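Local coordinates for cytochrome cL (Hyphomicrobium denitrificans, PDB 2D0W), which carries a heme and transfers electrons, probably as the electron acceptor of methanol dehydrogenase in periplasmic methanol oxidation, at residues E3-T8 with L14-Q19; T27-Q32 with D39-V44; S60-H65 with G69-G74; I122-K127 with K150-T155. All coordinates share one frame; numbering follows the deposited sequence.

Contact 1: E3-T8 with L14-Q19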
loop_
_atom_site.group_PDB
_atom_site.type_symbol
_atom_site.label_atom_id
_atom_site.label_comp_id
_atom_site.label_asym_id
_atom_site.label_seq_id
_atom_site.Cartn_x
_atom_site.Cartn_y
_atom_site.Cartn_z
ATOM N N GLU A 3 7.652 -12.816 -9.022
ATOM C CA GLU A 3 8.579 -11.871 -8.428
ATOM C C GLU A 3 9.465 -12.562 -7.403
ATOM O O GLU A 3 9.074 -13.533 -6.763
ATOM C CB GLU A 3 7.808 -10.756 -7.725
ATOM C CG GLU A 3 6.895 -9.936 -8.622
ATOM C CD GLU A 3 7.649 -9.087 -9.623
ATOM O OE1 GLU A 3 7.115 -8.901 -10.715
ATOM O OE2 GLU A 3 8.762 -8.583 -9.350
ATOM N N VAL A 4 10.664 -12.029 -7.248
ATOM C CA VAL A 4 11.514 -12.368 -6.129
ATOM C C VAL A 4 11.533 -11.144 -5.201
ATOM O O VAL A 4 11.844 -10.050 -5.640
ATOM C CB VAL A 4 12.932 -12.720 -6.606
ATOM C CG1 VAL A 4 13.844 -12.931 -5.408
ATOM C CG2 VAL A 4 12.894 -13.970 -7.555
ATOM N N PHE A 5 11.165 -11.325 -3.940
ATOM C CA PHE A 5 11.101 -10.173 -3.018
ATOM C C PHE A 5 12.327 -10.097 -2.138
ATOM O O PHE A 5 12.800 -11.127 -1.661
ATOM C CB PHE A 5 9.834 -10.222 -2.183
ATOM C CG PHE A 5 8.578 -10.233 -3.012
ATOM C CD1 PHE A 5 8.123 -9.074 -3.591
ATOM C CD2 PHE A 5 7.881 -11.435 -3.252
ATOM C CE1 PHE A 5 6.958 -9.068 -4.389
ATOM C CE2 PHE A 5 6.729 -11.453 -4.016
ATOM C CZ PHE A 5 6.266 -10.276 -4.606
ATOM N N ARG A 6 12.853 -8.882 -1.971
ATOM C CA ARG A 6 14.093 -8.635 -1.222
ATOM C C ARG A 6 13.936 -7.519 -0.207
ATOM O O ARG A 6 13.231 -6.521 -0.429
ATOM C CB ARG A 6 15.284 -8.342 -2.169
ATOM C CG ARG A 6 15.641 -9.490 -3.128
ATOM C CD ARG A 6 17.119 -9.506 -3.540
ATOM N NE ARG A 6 17.519 -10.809 -4.091
ATOM C CZ ARG A 6 18.009 -11.822 -3.376
ATOM N NH1 ARG A 6 18.177 -11.704 -2.065
ATOM N NH2 ARG A 6 18.336 -12.967 -3.970
ATOM N N ASN A 7 14.665 -7.647 0.880
ATOM C CA ASN A 7 14.695 -6.594 1.861
ATOM C C ASN A 7 15.171 -5.238 1.273
ATOM O O ASN A 7 16.252 -5.138 0.691
ATOM C CB ASN A 7 15.556 -7.049 3.048
ATOM C CG ASN A 7 15.467 -6.101 4.224
ATOM O OD1 ASN A 7 14.851 -6.430 5.209
ATOM N ND2 ASN A 7 16.073 -4.925 4.119
ATOM N N THR A 8 14.328 -4.216 1.433
ATOM C CA THR A 8 14.611 -2.825 1.027
ATOM C C THR A 8 16.026 -2.322 1.376
ATOM O O THR A 8 16.742 -1.759 0.504
ATOM C CB THR A 8 13.510 -1.895 1.561
ATOM O OG1 THR A 8 12.315 -2.196 0.850
ATOM C CG2 THR A 8 13.788 -0.459 1.286
ATOM N N LEU A 14 13.403 -12.038 0.931
ATOM C CA LEU A 14 12.272 -12.125 1.812
ATOM C C LEU A 14 11.618 -13.494 1.671
ATOM O O LEU A 14 11.327 -13.896 0.568
ATOM C CB LEU A 14 11.288 -11.016 1.445
ATOM C CG LEU A 14 11.233 -9.773 2.343
ATOM C CD1 LEU A 14 12.528 -9.494 3.095
ATOM C CD2 LEU A 14 10.688 -8.559 1.584
ATOM N N ASP A 15 11.359 -14.212 2.765
ATOM C CA ASP A 15 10.666 -15.504 2.611
ATOM C C ASP A 15 9.161 -15.331 2.731
ATOM O O ASP A 15 8.560 -15.639 3.757
ATOM C CB ASP A 15 11.239 -16.599 3.536
ATOM C CG ASP A 15 10.492 -17.933 3.432
ATOM O OD1 ASP A 15 10.634 -18.709 4.378
ATOM O OD2 ASP A 15 9.790 -18.222 2.438
ATOM N N VAL A 16 8.571 -14.820 1.655
ATOM C CA VAL A 16 7.149 -14.496 1.605
ATOM C C VAL A 16 6.254 -15.691 1.982
ATOM O O VAL A 16 5.466 -15.603 2.900
ATOM C CB VAL A 16 6.759 -13.851 0.243
ATOM C CG1 VAL A 16 5.262 -13.607 0.177
ATOM C CG2 VAL A 16 7.536 -12.562 0.026
ATOM N N GLU A 17 6.419 -16.829 1.308
ATOM C CA GLU A 17 5.560 -17.999 1.606
ATOM C C GLU A 17 5.752 -18.556 3.010
ATOM O O GLU A 17 4.835 -19.118 3.621
ATOM C CB GLU A 17 5.807 -19.091 0.585
ATOM C CG GLU A 17 6.228 -18.571 -0.780
ATOM C CD GLU A 17 5.095 -18.526 -1.770
ATOM O OE1 GLU A 17 5.076 -17.591 -2.608
ATOM O OE2 GLU A 17 4.235 -19.445 -1.714
ATOM N N GLY A 18 6.957 -18.400 3.529
ATOM C CA GLY A 18 7.260 -18.917 4.842
ATOM C C GLY A 18 6.706 -18.047 5.944
ATOM O O GLY A 18 6.318 -18.554 6.997
ATOM N N GLN A 19 6.649 -16.735 5.687
ATOM C CA GLN A 19 6.392 -15.745 6.724
ATOM C C GLN A 19 4.996 -15.168 6.706
ATOM O O GLN A 19 4.445 -14.884 7.761
ATOM C CB GLN A 19 7.469 -14.642 6.716
ATOM C CG GLN A 19 8.831 -15.056 7.331
ATOM C CD GLN A 19 8.824 -15.093 8.867
ATOM O OE1 GLN A 19 8.643 -14.065 9.525
ATOM N NE2 GLN A 19 9.042 -16.282 9.435
#
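F5 meets L14 and V16 on the packed side of this contact, where the chain doubles back shortly after its N-terminus. The one hydrogen bond between the segments runs from L14 N to F5 O, 2.8 Å long with an N-H...O angle of 164°. Next to it, L14 CB lies 4.0 Å from F5 CB. The L14 methyls pack over polar backbone, CD1 at 3.6 Å from N7 N and CD2 at 3.8 Å from R6 O. The F5 ring leaves CB beside the backbone N (chi1 -58°), which brings CD2 to 3.5 Å from V16 CG2; the methyl approaches the ring obliquely. F92 and the side chains of K89 and E93, all of helix 88-97, also touch F5, while V16 leans on F96, so both residues are buried against that helix.

The solvent side is looser. The R6 side chain turns outward into an exposed position, where NH1 bonds to G11 O within the connecting loop. D15, exposed too, also points away; as N-cap of helix 16-19 its OD2 accepts a weak bond from G18 N. The whole is an N-terminal loop folded back on itself and leading into a short capped helix.

Contact 2: T27-Q32 with D39-V44; sequences TPAVKQ and DPYVEV
A29, in the N-capped first turn of helix 28-36, packs against P40 and Y41 of a type I turn, D39 to V42, that contains an Asx turn (Y41 N to D39 OD2); the contact is largely apolar. From its CB, Y41 carries the ring beside the backbone N (chi1 -68°). Ring atom CD1 lies 4.1 Å from A29 CB, CE1 comes nearer, and CZ is closest, at 3.3 Å from A29 CB. The methyl thus sits over one face, displaced toward the rim, a CH-pi contact with 3.7 Å from A29 CB to the Y41 ring centroid. Beyond the ring, Y41 OH passes 4.1 Å from T27 OG1; both hydroxyls hydrogen-bond to D113 OD1 of helix 112-124, which ties the helix start and the turn to one carboxylate. T27 OG1 also caps the helix by accepting from V30 N.

P40 lies beside the ring, its CG 3.7 Å from A29 CB, and the extended Q32 side chain meets it from the opposite direction, with Q32 OE1 3.6 Å from P40 CB.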
loop_
_atom_site.group_PDB
_atom_site.type_symbol
_atom_site.label_atom_id
_atom_site.label_comp_id
_atom_site.label_asym_id
_atom_site.label_seq_id
_atom_site.Cartn_x
_atom_site.Cartn_y
_atom_site.Cartn_z
ATOM N N THR A 27 -6.427 -15.172 -3.573
ATOM C CA THR A 27 -7.372 -14.204 -4.197
ATOM C C THR A 27 -6.831 -13.808 -5.565
ATOM O O THR A 27 -5.603 -13.891 -5.797
ATOM C CB THR A 27 -7.634 -12.918 -3.338
ATOM O OG1 THR A 27 -6.494 -12.055 -3.432
ATOM C CG2 THR A 27 -7.925 -13.257 -1.849
ATOM N N PRO A 28 -7.721 -13.418 -6.495
ATOM C CA PRO A 28 -7.156 -13.039 -7.767
ATOM C C PRO A 28 -6.137 -11.920 -7.655
ATOM O O PRO A 28 -5.166 -11.896 -8.413
ATOM C CB PRO A 28 -8.392 -12.590 -8.565
ATOM C CG PRO A 28 -9.491 -13.436 -8.005
ATOM C CD PRO A 28 -9.210 -13.364 -6.531
ATOM N N ALA A 29 -6.346 -11.002 -6.718
ATOM C CA ALA A 29 -5.452 -9.861 -6.623
ATOM C C ALA A 29 -4.039 -10.295 -6.172
ATOM O O ALA A 29 -3.040 -9.787 -6.645
ATOM C CB ALA A 29 -6.034 -8.812 -5.720
ATOM N N VAL A 30 -3.975 -11.225 -5.255
ATOM C CA VAL A 30 -2.700 -11.670 -4.728
ATOM C C VAL A 30 -1.961 -12.464 -5.830
ATOM O O VAL A 30 -0.743 -12.339 -5.990
ATOM C CB VAL A 30 -2.910 -12.508 -3.488
ATOM C CG1 VAL A 30 -1.568 -13.206 -3.071
ATOM C CG2 VAL A 30 -3.416 -11.611 -2.360
ATOM N N LYS A 31 -2.718 -13.282 -6.579
ATOM C CA LYS A 31 -2.099 -14.111 -7.592
ATOM C C LYS A 31 -1.482 -13.238 -8.651
ATOM O O LYS A 31 -0.359 -13.490 -9.059
ATOM C CB LYS A 31 -3.062 -15.167 -8.137
ATOM C CG LYS A 31 -3.282 -16.275 -7.102
ATOM C CD LYS A 31 -4.388 -17.259 -7.458
ATOM C CE LYS A 31 -3.803 -18.510 -8.098
ATOM N NZ LYS A 31 -4.810 -19.626 -8.221
ATOM N N GLN A 32 -2.166 -12.164 -9.048
ATOM C CA GLN A 32 -1.551 -11.248 -10.025
ATOM C C GLN A 32 -0.343 -10.522 -9.446
ATOM O O GLN A 32 0.706 -10.371 -10.128
ATOM C CB GLN A 32 -2.538 -10.221 -10.584
ATOM C CG GLN A 32 -1.846 -9.234 -11.516
ATOM C CD GLN A 32 -2.523 -7.867 -11.576
ATOM O OE1 GLN A 32 -3.721 -7.780 -11.807
ATOM N NE2 GLN A 32 -1.739 -6.789 -11.382
ATOM N N ASP A 39 -0.130 -4.038 -7.919
ATOM C CA ASP A 39 -1.218 -4.254 -6.934
ATOM C C ASP A 39 -2.487 -3.782 -7.586
ATOM O O ASP A 39 -2.660 -2.561 -7.748
ATOM C CB ASP A 39 -0.955 -3.390 -5.700
ATOM C CG ASP A 39 -2.062 -3.466 -4.659
ATOM O OD1 ASP A 39 -1.866 -2.891 -3.544
ATOM O OD2 ASP A 39 -3.123 -4.105 -4.889
ATOM N N PRO A 40 -3.380 -4.721 -7.964
ATOM C CA PRO A 40 -4.624 -4.369 -8.702
ATOM C C PRO A 40 -5.730 -3.720 -7.887
ATOM O O PRO A 40 -6.775 -3.308 -8.450
ATOM C CB PRO A 40 -5.091 -5.701 -9.254
ATOM C CG PRO A 40 -4.489 -6.722 -8.316
ATOM C CD PRO A 40 -3.255 -6.176 -7.744
ATOM N N TYR A 41 -5.509 -3.573 -6.579
ATOM C CA TYR A 41 -6.465 -2.817 -5.770
ATOM C C TYR A 41 -6.227 -1.321 -5.778
ATOM O O TYR A 41 -7.014 -0.551 -5.206
ATOM C CB TYR A 41 -6.449 -3.298 -4.319
ATOM C CG TYR A 41 -6.986 -4.687 -4.069
ATOM C CD1 TYR A 41 -7.985 -5.251 -4.893
ATOM C CD2 TYR A 41 -6.526 -5.422 -3.008
ATOM C CE1 TYR A 41 -8.502 -6.517 -4.632
ATOM C CE2 TYR A 41 -7.037 -6.705 -2.734
ATOM C CZ TYR A 41 -8.039 -7.241 -3.548
ATOM O OH TYR A 41 -8.538 -8.507 -3.280
ATOM N N VAL A 42 -5.120 -0.892 -6.353
ATOM C CA VAL A 42 -4.765 0.539 -6.345
ATOM C C VAL A 42 -5.870 1.334 -7.031
ATOM O O VAL A 42 -6.335 0.970 -8.128
ATOM C CB VAL A 42 -3.332 0.761 -6.939
ATOM C CG1 VAL A 42 -3.018 2.215 -7.284
ATOM C CG2 VAL A 42 -2.251 0.301 -5.928
ATOM N N GLU A 43 -6.330 2.372 -6.344
ATOM C CA GLU A 43 -7.398 3.246 -6.833
ATOM C C GLU A 43 -8.758 2.557 -7.104
ATOM O O GLU A 43 -9.598 3.093 -7.848
ATOM C CB GLU A 43 -6.903 4.116 -8.019
ATOM C CG GLU A 43 -6.030 5.313 -7.623
ATOM C CD GLU A 43 -6.631 6.143 -6.482
ATOM O OE1 GLU A 43 -7.569 6.937 -6.725
ATOM O OE2 GLU A 43 -6.162 6.006 -5.322
ATOM N N VAL A 44 -8.957 1.363 -6.539
ATOM C CA VAL A 44 -10.292 0.747 -6.508
ATOM C C VAL A 44 -10.949 1.259 -5.233
ATOM O O VAL A 44 -10.580 0.828 -4.116
ATOM C CB VAL A 44 -10.249 -0.821 -6.501
ATOM C CG1 VAL A 44 -11.666 -1.416 -6.480
ATOM C CG2 VAL A 44 -9.434 -1.384 -7.650
#

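Contact 3: S60-H65 with G69-G74. With ZN (zinc ion), chain C; ZN (zinc ion), chain E; HEM (protoporphyrin IX containing Fe), chain H.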
loop_
_atom_site.group_PDB
_atom_site.type_symbol
_atom_site.label_atom_id
_atom_site.label_comp_id
_atom_site.label_asym_id
_atom_site.label_seq_id
_atom_site.Cartn_x
_atom_site.Cartn_y
_atom_site.Cartn_z
ATOM N N SER A 60 -0.434 4.216 11.813
ATOM C CA SER A 60 -0.630 5.651 11.888
ATOM C C SER A 60 -0.039 6.243 13.176
ATOM O O SER A 60 0.215 7.436 13.228
ATOM C CB SER A 60 -2.097 6.043 11.757
ATOM O OG SER A 60 -2.822 5.695 12.922
ATOM N N GLY A 61 0.192 5.414 14.187
ATOM C CA GLY A 61 0.860 5.883 15.407
ATOM C C GLY A 61 2.233 6.432 15.076
ATOM O O GLY A 61 2.702 7.377 15.687
ATOM N N CYS A 62 2.880 5.865 14.068
ATOM C CA CYS A 62 4.166 6.383 13.642
ATOM C C CYS A 62 4.136 7.275 12.390
ATOM O O CYS A 62 4.946 8.196 12.258
ATOM C CB CYS A 62 5.091 5.211 13.401
ATOM S SG CYS A 62 5.452 4.302 14.955
ATOM N N HIS A 63 3.264 6.955 11.427
ATOM C CA HIS A 63 3.317 7.603 10.105
ATOM C C HIS A 63 2.202 8.670 9.968
ATOM O O HIS A 63 2.186 9.479 9.011
ATOM C CB HIS A 63 3.267 6.530 8.998
ATOM C CG HIS A 63 4.544 5.719 8.849
ATOM N ND1 HIS A 63 5.703 6.239 8.324
ATOM C CD2 HIS A 63 4.815 4.422 9.122
ATOM C CE1 HIS A 63 6.640 5.322 8.278
ATOM N NE2 HIS A 63 6.129 4.192 8.763
ATOM N N GLY A 64 1.275 8.692 10.936
ATOM C CA GLY A 64 0.231 9.706 10.970
ATOM C C GLY A 64 -1.060 9.181 10.362
ATOM O O GLY A 64 -1.025 8.245 9.533
ATOM N N HIS A 65 -2.191 9.767 10.773
ATOM C CA HIS A 65 -3.489 9.210 10.455
ATOM C C HIS A 65 -3.773 9.405 8.988
ATOM O O HIS A 65 -4.510 8.618 8.409
ATOM C CB HIS A 65 -4.646 9.803 11.321
ATOM C CG HIS A 65 -4.949 11.245 11.030
ATOM N ND1 HIS A 65 -3.993 12.223 11.097
ATOM C CD2 HIS A 65 -6.098 11.868 10.655
ATOM C CE1 HIS A 65 -4.531 13.392 10.789
ATOM N NE2 HIS A 65 -5.806 13.199 10.500
ATOM N N GLY A 69 3.216 12.007 8.631
ATOM C CA GLY A 69 4.503 11.774 9.282
ATOM C C GLY A 69 4.268 12.062 10.745
ATOM O O GLY A 69 3.416 12.892 11.043
ATOM N N LYS A 70 4.928 11.305 11.621
ATOM C CA LYS A 70 4.991 11.525 13.080
ATOM C C LYS A 70 6.364 11.078 13.524
ATOM O O LYS A 70 7.355 11.680 13.121
ATOM C CB LYS A 70 3.972 10.711 13.850
ATOM C CG LYS A 70 2.588 11.221 13.809
ATOM C CD LYS A 70 1.885 10.630 14.996
ATOM C CE LYS A 70 0.669 11.428 15.299
ATOM N NZ LYS A 70 0.415 11.346 16.763
ATOM N N VAL A 71 6.461 10.033 14.348
ATOM C CA VAL A 71 7.802 9.506 14.664
ATOM C C VAL A 71 8.509 9.093 13.359
ATOM O O VAL A 71 9.720 9.314 13.185
ATOM C CB VAL A 71 7.794 8.327 15.705
ATOM C CG1 VAL A 71 6.561 8.405 16.565
ATOM C CG2 VAL A 71 7.811 6.991 15.004
ATOM N N GLY A 72 7.729 8.525 12.443
ATOM C CA GLY A 72 8.226 8.020 11.163
ATOM C C GLY A 72 7.838 8.984 10.068
ATOM O O GLY A 72 6.936 9.813 10.258
ATOM N N PRO A 73 8.480 8.855 8.905
ATOM C CA PRO A 73 8.290 9.769 7.792
ATOM C C PRO A 73 6.854 9.884 7.247
ATOM O O PRO A 73 5.992 9.003 7.501
ATOM C CB PRO A 73 9.262 9.222 6.723
ATOM C CG PRO A 73 9.422 7.776 7.060
ATOM C CD PRO A 73 9.440 7.782 8.572
ATOM N N GLY A 74 6.600 10.980 6.536
ATOM C CA GLY A 74 5.358 11.158 5.744
ATOM C C GLY A 74 5.311 10.147 4.592
ATOM O O GLY A 74 6.341 9.860 3.967
HETATM ZN ZN ZN C . -2.189 11.804 11.651
HETATM ZN ZN ZN E . 7.694 10.587 1.939
HETATM C CHA HEM H . 9.808 3.819 7.091
HETATM C CHB HEM H . 5.394 2.062 5.990
HETATM C CHC HEM H . 4.489 0.904 10.638
HETATM C CHD HEM H . 8.273 3.727 11.769
HETATM C C1A HEM H . 8.724 3.375 6.329
HETATM C C2A HEM H . 8.605 3.301 4.878
HETATM C C3A HEM H . 7.384 2.846 4.596
HETATM C C4A HEM H . 6.669 2.573 5.835
HETATM C CMA HEM H . 6.759 2.619 3.181
HETATM C CAA HEM H . 9.679 3.753 3.863
HETATM C CBA HEM H . 9.448 5.257 3.640
HETATM C CGA HEM H . 10.323 5.824 2.529
HETATM O O1A HEM H . 10.887 5.043 1.725
HETATM O O2A HEM H . 10.452 7.070 2.467
HETATM C C1B HEM H . 4.780 1.546 7.137
HETATM C C2B HEM H . 3.489 0.865 7.293
HETATM C C3B HEM H . 3.313 0.506 8.471
HETATM C C4B HEM H . 4.393 0.971 9.286
HETATM C CMB HEM H . 2.537 0.723 6.107
HETATM C CAB HEM H . 2.275 -0.519 8.955
HETATM C CBB HEM H . 2.173 -1.684 8.395
HETATM C C1C HEM H . 5.430 1.595 11.370
HETATM C C2C HEM H . 5.649 1.522 12.829
HETATM C C3C HEM H . 6.642 2.338 13.128
HETATM C C4C HEM H . 7.203 2.870 11.875
HETATM C CMC HEM H . 4.536 1.049 13.751
HETATM C CAC HEM H . 7.090 2.925 14.506
HETATM C CBC HEM H . 7.184 2.080 15.496
HETATM C C1D HEM H . 9.098 3.947 10.684
HETATM C C2D HEM H . 10.418 4.548 10.713
HETATM C C3D HEM H . 10.902 4.568 9.267
HETATM C C4D HEM H . 9.824 4.003 8.478
HETATM C CMD HEM H . 11.179 5.054 11.977
HETATM C CAD HEM H . 12.270 5.077 8.687
HETATM C CBD HEM H . 13.030 3.770 8.439
HETATM C CGD HEM H . 14.223 3.923 7.529
HETATM O O1D HEM H . 14.869 2.915 7.187
HETATM O O2D HEM H . 14.503 5.061 7.128
HETATM N NA HEM H . 7.521 2.941 6.853
HETATM N NB HEM H . 5.233 1.629 8.437
HETATM N NC HEM H . 6.429 2.384 10.818
HETATM N ND HEM H . 8.791 3.671 9.355
HETATM FE FE HEM H . 7.016 2.563 8.851
HETATM O O HOH W 1 5.976 9.529 0.566
HETATM O O HOH W 2 9.691 9.585 3.201
#
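C62 and H63 belong to the CXXCH heme-attachment motif of c-type cytochromes, and the loop 69-74 wraps around them. The covalent and metal bonds come first: C62 SG is joined to the heme vinyl-derived carbon CAC, and H63 NE2 binds the heme iron at 1.9 Å, with M103 SD as the other axial ligand. H65 ND1 and G74 O each bind a separate zinc ion, together with E68 in one case and with D77 and Y79 in the other.

Backbone hydrogen bonds then fasten the loop to the short helix. G72 N donates to C62 O at 2.8 Å, and G69 N donates to H63 O over the same length.

Apolar contacts fill in around the thioether: V71 CG2 lies 3.6 Å from C62 SG. P73 CD packs 3.6 Å from heme C3D, beside the H63 ring.

That imidazole is held at both nitrogens: besides NE2 on the iron, H63 ND1 donates to a lone pair of P73 O at 2.9 Å and 178°, with the oxygen in the ring plane.

Contact 4: I122-K127 with K150-T155. With ZN (zinc ion), chain F.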
loop_
_atom_site.group_PDB
_atom_site.type_symbol
_atom_site.label_atom_id
_atom_site.label_comp_id
_atom_site.label_asym_id
_atom_site.label_seq_id
_atom_site.Cartn_x
_atom_site.Cartn_y
_atom_site.Cartn_z
ATOM N N ILE A 122 -2.334 3.570 1.108
ATOM C CA ILE A 122 -1.142 4.407 1.063
ATOM C C ILE A 122 -1.044 5.219 -0.235
ATOM O O ILE A 122 -0.722 6.403 -0.205
ATOM C CB ILE A 122 0.178 3.586 1.335
ATOM C CG1 ILE A 122 0.153 3.005 2.763
ATOM C CG2 ILE A 122 1.432 4.458 1.037
ATOM C CD1 ILE A 122 1.236 1.902 2.981
ATOM N N ARG A 123 -1.329 4.601 -1.376
ATOM C CA ARG A 123 -1.347 5.354 -2.648
ATOM C C ARG A 123 -2.432 6.420 -2.634
ATOM O O ARG A 123 -2.229 7.540 -3.159
ATOM C CB ARG A 123 -1.535 4.435 -3.864
ATOM C CG ARG A 123 -0.437 3.309 -3.997
ATOM C CD ARG A 123 0.927 3.937 -3.878
ATOM N NE ARG A 123 1.927 2.964 -4.278
ATOM C CZ ARG A 123 3.234 3.083 -4.098
ATOM N NH1 ARG A 123 3.738 4.128 -3.497
ATOM N NH2 ARG A 123 4.027 2.114 -4.526
ATOM N N HIS A 124 -3.588 6.073 -2.072
ATOM C CA HIS A 124 -4.769 7.005 -2.096
ATOM C C HIS A 124 -4.603 8.340 -1.323
ATOM O O HIS A 124 -5.221 9.358 -1.683
ATOM C CB HIS A 124 -6.041 6.304 -1.589
ATOM C CG HIS A 124 -7.298 7.085 -1.858
ATOM N ND1 HIS A 124 -7.846 7.211 -3.121
ATOM C CD2 HIS A 124 -8.117 7.762 -1.025
ATOM C CE1 HIS A 124 -8.943 7.955 -3.048
ATOM N NE2 HIS A 124 -9.119 8.310 -1.788
ATOM N N ILE A 125 -3.822 8.287 -0.242
ATOM C CA ILE A 125 -3.549 9.434 0.643
ATOM C C ILE A 125 -2.483 10.427 0.159
ATOM O O ILE A 125 -2.283 11.478 0.795
ATOM C CB ILE A 125 -3.243 8.975 2.145
ATOM C CG1 ILE A 125 -2.019 8.046 2.269
ATOM C CG2 ILE A 125 -4.499 8.342 2.815
ATOM C CD1 ILE A 125 -1.836 7.469 3.706
ATOM N N GLN A 126 -1.832 10.090 -0.968
ATOM C CA GLN A 126 -0.938 10.977 -1.716
ATOM C C GLN A 126 -1.592 12.327 -1.980
ATOM O O GLN A 126 -2.734 12.404 -2.365
ATOM C CB GLN A 126 -0.558 10.339 -3.056
ATOM C CG GLN A 126 0.476 11.115 -3.867
ATOM C CD GLN A 126 1.798 11.330 -3.118
ATOM O OE1 GLN A 126 2.463 12.354 -3.306
ATOM N NE2 GLN A 126 2.192 10.365 -2.293
ATOM N N LYS A 127 -0.847 13.392 -1.728
ATOM C CA LYS A 127 -1.379 14.740 -1.850
ATOM C C LYS A 127 -0.448 15.657 -2.659
ATOM O O LYS A 127 -0.761 16.822 -2.845
ATOM C CB LYS A 127 -1.697 15.312 -0.443
ATOM C CG LYS A 127 -0.544 15.304 0.583
ATOM C CD LYS A 127 0.457 16.463 0.371
ATOM C CE LYS A 127 1.770 16.219 1.111
ATOM N NZ LYS A 127 2.947 17.092 0.729
ATOM N N LYS A 150 -11.041 15.801 4.718
ATOM C CA LYS A 150 -12.350 16.421 4.943
ATOM C C LYS A 150 -13.436 15.814 4.075
ATOM O O LYS A 150 -14.470 15.366 4.605
ATOM C CB LYS A 150 -12.288 17.921 4.723
ATOM C CG LYS A 150 -11.400 18.658 5.730
ATOM C CD LYS A 150 -11.344 20.180 5.383
ATOM C CE LYS A 150 -10.717 20.417 3.976
ATOM N NZ LYS A 150 -10.324 21.851 3.779
ATOM N N ALA A 151 -13.172 15.740 2.771
ATOM C CA ALA A 151 -14.043 15.061 1.816
ATOM C C ALA A 151 -14.205 13.581 2.097
ATOM O O ALA A 151 -15.300 13.058 1.945
ATOM C CB ALA A 151 -13.533 15.241 0.372
ATOM N N TRP A 152 -13.106 12.925 2.483
ATOM C CA TRP A 152 -13.094 11.523 2.852
ATOM C C TRP A 152 -14.014 11.236 4.042
ATOM O O TRP A 152 -14.752 10.242 4.044
ATOM C CB TRP A 152 -11.667 11.081 3.220
ATOM C CG TRP A 152 -11.604 9.565 3.664
ATOM C CD1 TRP A 152 -11.446 9.069 4.952
ATOM C CD2 TRP A 152 -11.725 8.404 2.810
ATOM N NE1 TRP A 152 -11.457 7.689 4.931
ATOM C CE2 TRP A 152 -11.626 7.258 3.639
ATOM C CE3 TRP A 152 -11.892 8.225 1.434
ATOM C CZ2 TRP A 152 -11.691 5.952 3.125
ATOM C CZ3 TRP A 152 -11.962 6.925 0.919
ATOM C CH2 TRP A 152 -11.857 5.801 1.770
ATOM N N GLU A 153 -13.899 12.066 5.073
ATOM C CA GLU A 153 -14.722 11.940 6.282
ATOM C C GLU A 153 -16.194 12.300 6.038
ATOM O O GLU A 153 -17.063 11.773 6.715
ATOM C CB GLU A 153 -14.200 12.821 7.418
ATOM C CG GLU A 153 -12.724 12.609 7.897
ATOM C CD GLU A 153 -12.459 11.276 8.614
ATOM O OE1 GLU A 153 -11.421 11.183 9.342
ATOM O OE2 GLU A 153 -13.234 10.310 8.453
ATOM N N ALA A 154 -16.451 13.216 5.105
ATOM C CA ALA A 154 -17.815 13.664 4.798
ATOM C C ALA A 154 -18.578 12.757 3.828
ATOM O O ALA A 154 -19.774 12.515 4.004
ATOM C CB ALA A 154 -17.786 15.086 4.263
ATOM N N THR A 155 -17.912 12.289 2.782
ATOM C CA THR A 155 -18.624 11.634 1.668
ATOM C C THR A 155 -17.817 10.499 1.051
ATOM O O THR A 155 -18.377 9.532 0.531
ATOM C CB THR A 155 -19.003 12.647 0.539
ATOM O OG1 THR A 155 -17.824 13.348 0.095
ATOM C CG2 THR A 155 -20.008 13.662 1.033
HETATM ZN ZN ZN F . -10.933 9.077 9.954
HETATM O O HOH W 3 -8.465 8.999 10.489
#
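H124 and W152 alone join these segments, and they do so as two aromatic rings. H124 NE2 lies 4.2 Å from W152 CZ3. The centroids of the imidazole and the six-membered indole ring are 5.7 Å apart and the planes are inclined at 56°, so the pair is oblique, neither stacked nor T-shaped. Each side chain extends from its helix with CG trans to the backbone N (H124 chi1 -168°), which carries the rings toward one another.

The polar bonds of these rings lead elsewhere: H124 ND1 bonds to E43 OE2, and W152 NE1 donates to E52 OE2. Within the second segment, A151 O accepts from both T155 N and T155 OG1, which reach it from opposite faces of its plane.

Metal binding is confined to the next residue, E153, whose OE1 binds a zinc ion at 2.2 Å; water 3 is also bound, at 2.5 Å from the zinc.

F147 touches both rings, W121 meets W152, and L48 of helix 48-58 contacts both; the pair thus joins helix 112-124 to helix 149-161, with helix 48-58 alongside.

How the contacts relate
The four contacts follow one another along a chain of helices and long loops without strands, and do not interlock: each closes before the next opens. Contacts 1 and 2 belong to the N-terminal region, with centres about 18 Å apart, on helices 16-19 and 28-36, which are consecutive. Contacts 1 and 3 have centres about 25 Å apart, as do contacts 2 and 3; contact 3 holds the heme attachment. Contacts 3 and 4 are about 16 Å apart between centres. Contacts 1 and 4, with centres about 30 Å apart, lie on opposite sides of the chain's centre. Contacts 2 and 4 touch through E43 and H124 and through V42 and R123, so the loop between helices 28-36 and 48-58 is linked to helix 112-124, whose I122 borders the heme.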